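Local coordinates for uncharacterized protein (PDB 4ME2) that probably binds RNA in a sequence-specific manner as a pentatricopeptide-repeat protein of the chloroplast, built from helix-turn-helix repeats, at residues V125-S130 with A177-K181. Residues are numbered along the deposited sequence; the frame is centred on the assembly and turned at random.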
ATOM      1  N   VAL A 125      -1.526   4.011   4.226  1.00 17.77           N
ATOM      2  CA  VAL A 125      -1.931   5.171   3.441  1.00 18.12           C
ATOM      3  C   VAL A 125      -2.676   6.184   4.312  1.00 19.04           C
ATOM      4  O   VAL A 125      -2.341   7.375   4.326  1.00 19.36           O
ATOM      5  CB  VAL A 125      -2.800   4.779   2.226  1.00 17.52           C
ATOM      6  CG1 VAL A 125      -3.319   6.021   1.511  1.00 17.71           C
ATOM      7  CG2 VAL A 125      -2.007   3.912   1.255  1.00 17.45           C
ATOM      8  N   SER A 126      -3.688   5.703   5.033  1.00 19.98           N
ATOM      9  CA  SER A 126      -4.531   6.561   5.869  1.00 20.63           C
ATOM     10  C   SER A 126      -3.776   7.227   7.019  1.00 20.65           C
ATOM     11  O   SER A 126      -4.123   8.336   7.435  1.00 21.45           O
ATOM     12  CB  SER A 126      -5.721   5.763   6.406  1.00 21.42           C
ATOM     13  OG  SER A 126      -6.537   5.330   5.331  1.00 24.42           O
ATOM     14  N   SER A 127      -2.746   6.554   7.519  1.00 20.25           N
ATOM     15  CA  SER A 127      -1.961   7.050   8.647  1.00 20.11           C
ATOM     16  C   SER A 127      -0.774   7.902   8.209  1.00 20.11           C
ATOM     17  O   SER A 127      -0.069   8.453   9.057  1.00 20.73           O
ATOM     18  CB  SER A 127      -1.490   5.888   9.533  1.00 20.88           C
ATOM     19  OG  SER A 127      -0.573   5.041   8.848  1.00 20.02           O
ATOM     20  N   SER A 128      -0.547   8.022   6.902  1.00 20.10           N
ATOM     21  CA  SER A 128       0.551   8.862   6.423  1.00 20.70           C
ATOM     22  C   SER A 128       0.192  10.317   6.666  1.00 21.74           C
ATOM     23  O   SER A 128      -0.984  10.666   6.665  1.00 22.00           O
ATOM     24  CB  SER A 128       0.842   8.636   4.936  1.00 20.17           C
ATOM     25  OG  SER A 128      -0.222   9.069   4.112  1.00 20.20           O
ATOM     26  N   PRO A 129       1.203  11.169   6.888  1.00 23.10           N
ATOM     27  CA  PRO A 129       0.934  12.600   7.068  1.00 24.66           C
ATOM     28  C   PRO A 129       0.426  13.242   5.778  1.00 25.12           C
ATOM     29  O   PRO A 129       1.047  13.078   4.730  1.00 25.34           O
ATOM     30  CB  PRO A 129       2.306  13.180   7.432  1.00 24.89           C
ATOM     31  CG  PRO A 129       3.154  12.016   7.822  1.00 25.18           C
ATOM     32  CD  PRO A 129       2.628  10.840   7.062  1.00 23.75           C
ATOM     33  N   SER A 130      -0.695  13.960   5.858  1.00 26.64           N
ATOM     34  CA  SER A 130      -1.273  14.642   4.696  1.00 27.43           C
ATOM     35  C   SER A 130      -0.413  15.821   4.247  1.00 28.18           C
ATOM     36  O   SER A 130       0.271  16.438   5.059  1.00 28.64           O
ATOM     37  CB  SER A 130      -2.677  15.159   5.015  1.00 28.01           C
ATOM     38  OG  SER A 130      -3.621  14.108   5.119  1.00 28.36           O
ATOM     39  N   ALA A 177      -8.553   4.721   0.412  1.00 18.65           N
ATOM     40  CA  ALA A 177      -7.548   5.386   1.235  1.00 18.14           C
ATOM     41  C   ALA A 177      -6.672   6.280   0.368  1.00 18.18           C
ATOM     42  O   ALA A 177      -6.375   7.411   0.743  1.00 18.27           O
ATOM     43  CB  ALA A 177      -6.707   4.369   1.997  1.00 18.16           C
ATOM     44  N   LEU A 178      -6.280   5.782  -0.801  1.00 17.76           N
ATOM     45  CA  LEU A 178      -5.422   6.560  -1.695  1.00 17.52           C
ATOM     46  C   LEU A 178      -6.115   7.833  -2.170  1.00 18.26           C
ATOM     47  O   LEU A 178      -5.523   8.910  -2.166  1.00 18.19           O
ATOM     48  CB  LEU A 178      -4.981   5.721  -2.892  1.00 17.19           C
ATOM     49  CG  LEU A 178      -3.983   4.601  -2.585  1.00 16.71           C
ATOM     50  CD1 LEU A 178      -3.883   3.625  -3.749  1.00 17.07           C
ATOM     51  CD2 LEU A 178      -2.619   5.179  -2.238  1.00 17.36           C
ATOM     52  N   VAL A 179      -7.370   7.707  -2.585  1.00 17.95           N
ATOM     53  CA  VAL A 179      -8.125   8.865  -3.044  1.00 19.19           C
ATOM     54  C   VAL A 179      -8.290   9.898  -1.916  1.00 19.02           C
ATOM     55  O   VAL A 179      -8.033  11.087  -2.120  1.00 19.61           O
ATOM     56  CB  VAL A 179      -9.471   8.449  -3.663  1.00 19.85           C
ATOM     57  CG1 VAL A 179     -10.385   9.644  -3.792  1.00 21.04           C
ATOM     58  CG2 VAL A 179      -9.236   7.795  -5.025  1.00 20.05           C
ATOM     59  N   ALA A 180      -8.668   9.447  -0.723  1.00 19.28           N
ATOM     60  CA  ALA A 180      -8.808  10.365   0.415  1.00 19.26           C
ATOM     61  C   ALA A 180      -7.501  11.107   0.744  1.00 20.04           C
ATOM     62  O   ALA A 180      -7.523  12.286   1.108  1.00 20.12           O
ATOM     63  CB  ALA A 180      -9.360   9.639   1.642  1.00 19.44           C
ATOM     64  N   LYS A 181      -6.371  10.416   0.590  1.00 19.74           N
ATOM     65  CA  LYS A 181      -5.058  11.004   0.856  1.00 20.36           C
ATOM     66  C   LYS A 181      -4.540  11.867  -0.280  1.00 20.53           C
ATOM     67  O   LYS A 181      -3.449  12.431  -0.175  1.00 21.89           O
ATOM     68  CB  LYS A 181      -4.036   9.917   1.171  1.00 20.99           C
ATOM     69  CG  LYS A 181      -3.984   9.561   2.636  1.00 22.45           C
ATOM     70  CD  LYS A 181      -3.407  10.705   3.448  1.00 22.65           C
ATOM     71  CE  LYS A 181      -3.680  10.458   4.909  1.00 23.72           C
ATOM     72  NZ  LYS A 181      -3.350  11.642   5.739  1.00 23.97           N
TER
HETATM   73  O   HOH W   1      -6.690   7.806   3.564  1.00 23.31           O
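K181, just past the end of helix 168-180, has the largest covered area of any residue in this contact, 119 Å² of the 344 Å² summed over both sides. It meets 125-130, the last residues of helix 118-126 and the loop leading to helix 133-151. After two m rotamers (chi1 -88°, chi2 -69°), its side chain runs out extended, chi3 and chi4 both t, and carries the ammonium into the loop. There K181 NZ donates to S128 O at 2.7 Å and to S130 OG at 2.6 Å. The methylenes pass over the C-terminal carbonyls of helix 118-126, K181 CG being 3.2 Å from V125 O and K181 CE 3.3 Å from S126 O. S128, in a p rotamer, folds back so that V125 O accepts both S128 OG (2.7 Å) and the backbone S128 N (3.2 Å). Within the helices themselves the packing is apolar: V125, a t rotamer, sets CG1 3.8 Å from A177 CB and CG2 3.8 Å from L178 CD2, and both V125 and L178 also touch V139 of helix 133-151. Water 1 links S126 OG (3.0 Å) to A177 O (2.9 Å), donating to the latter. The contact thus joins the first helices of two successive helix-turn-helix units, and its chemistry implies apolar packing between the helices, extended by a lysine whose charge is met by neutral oxygens.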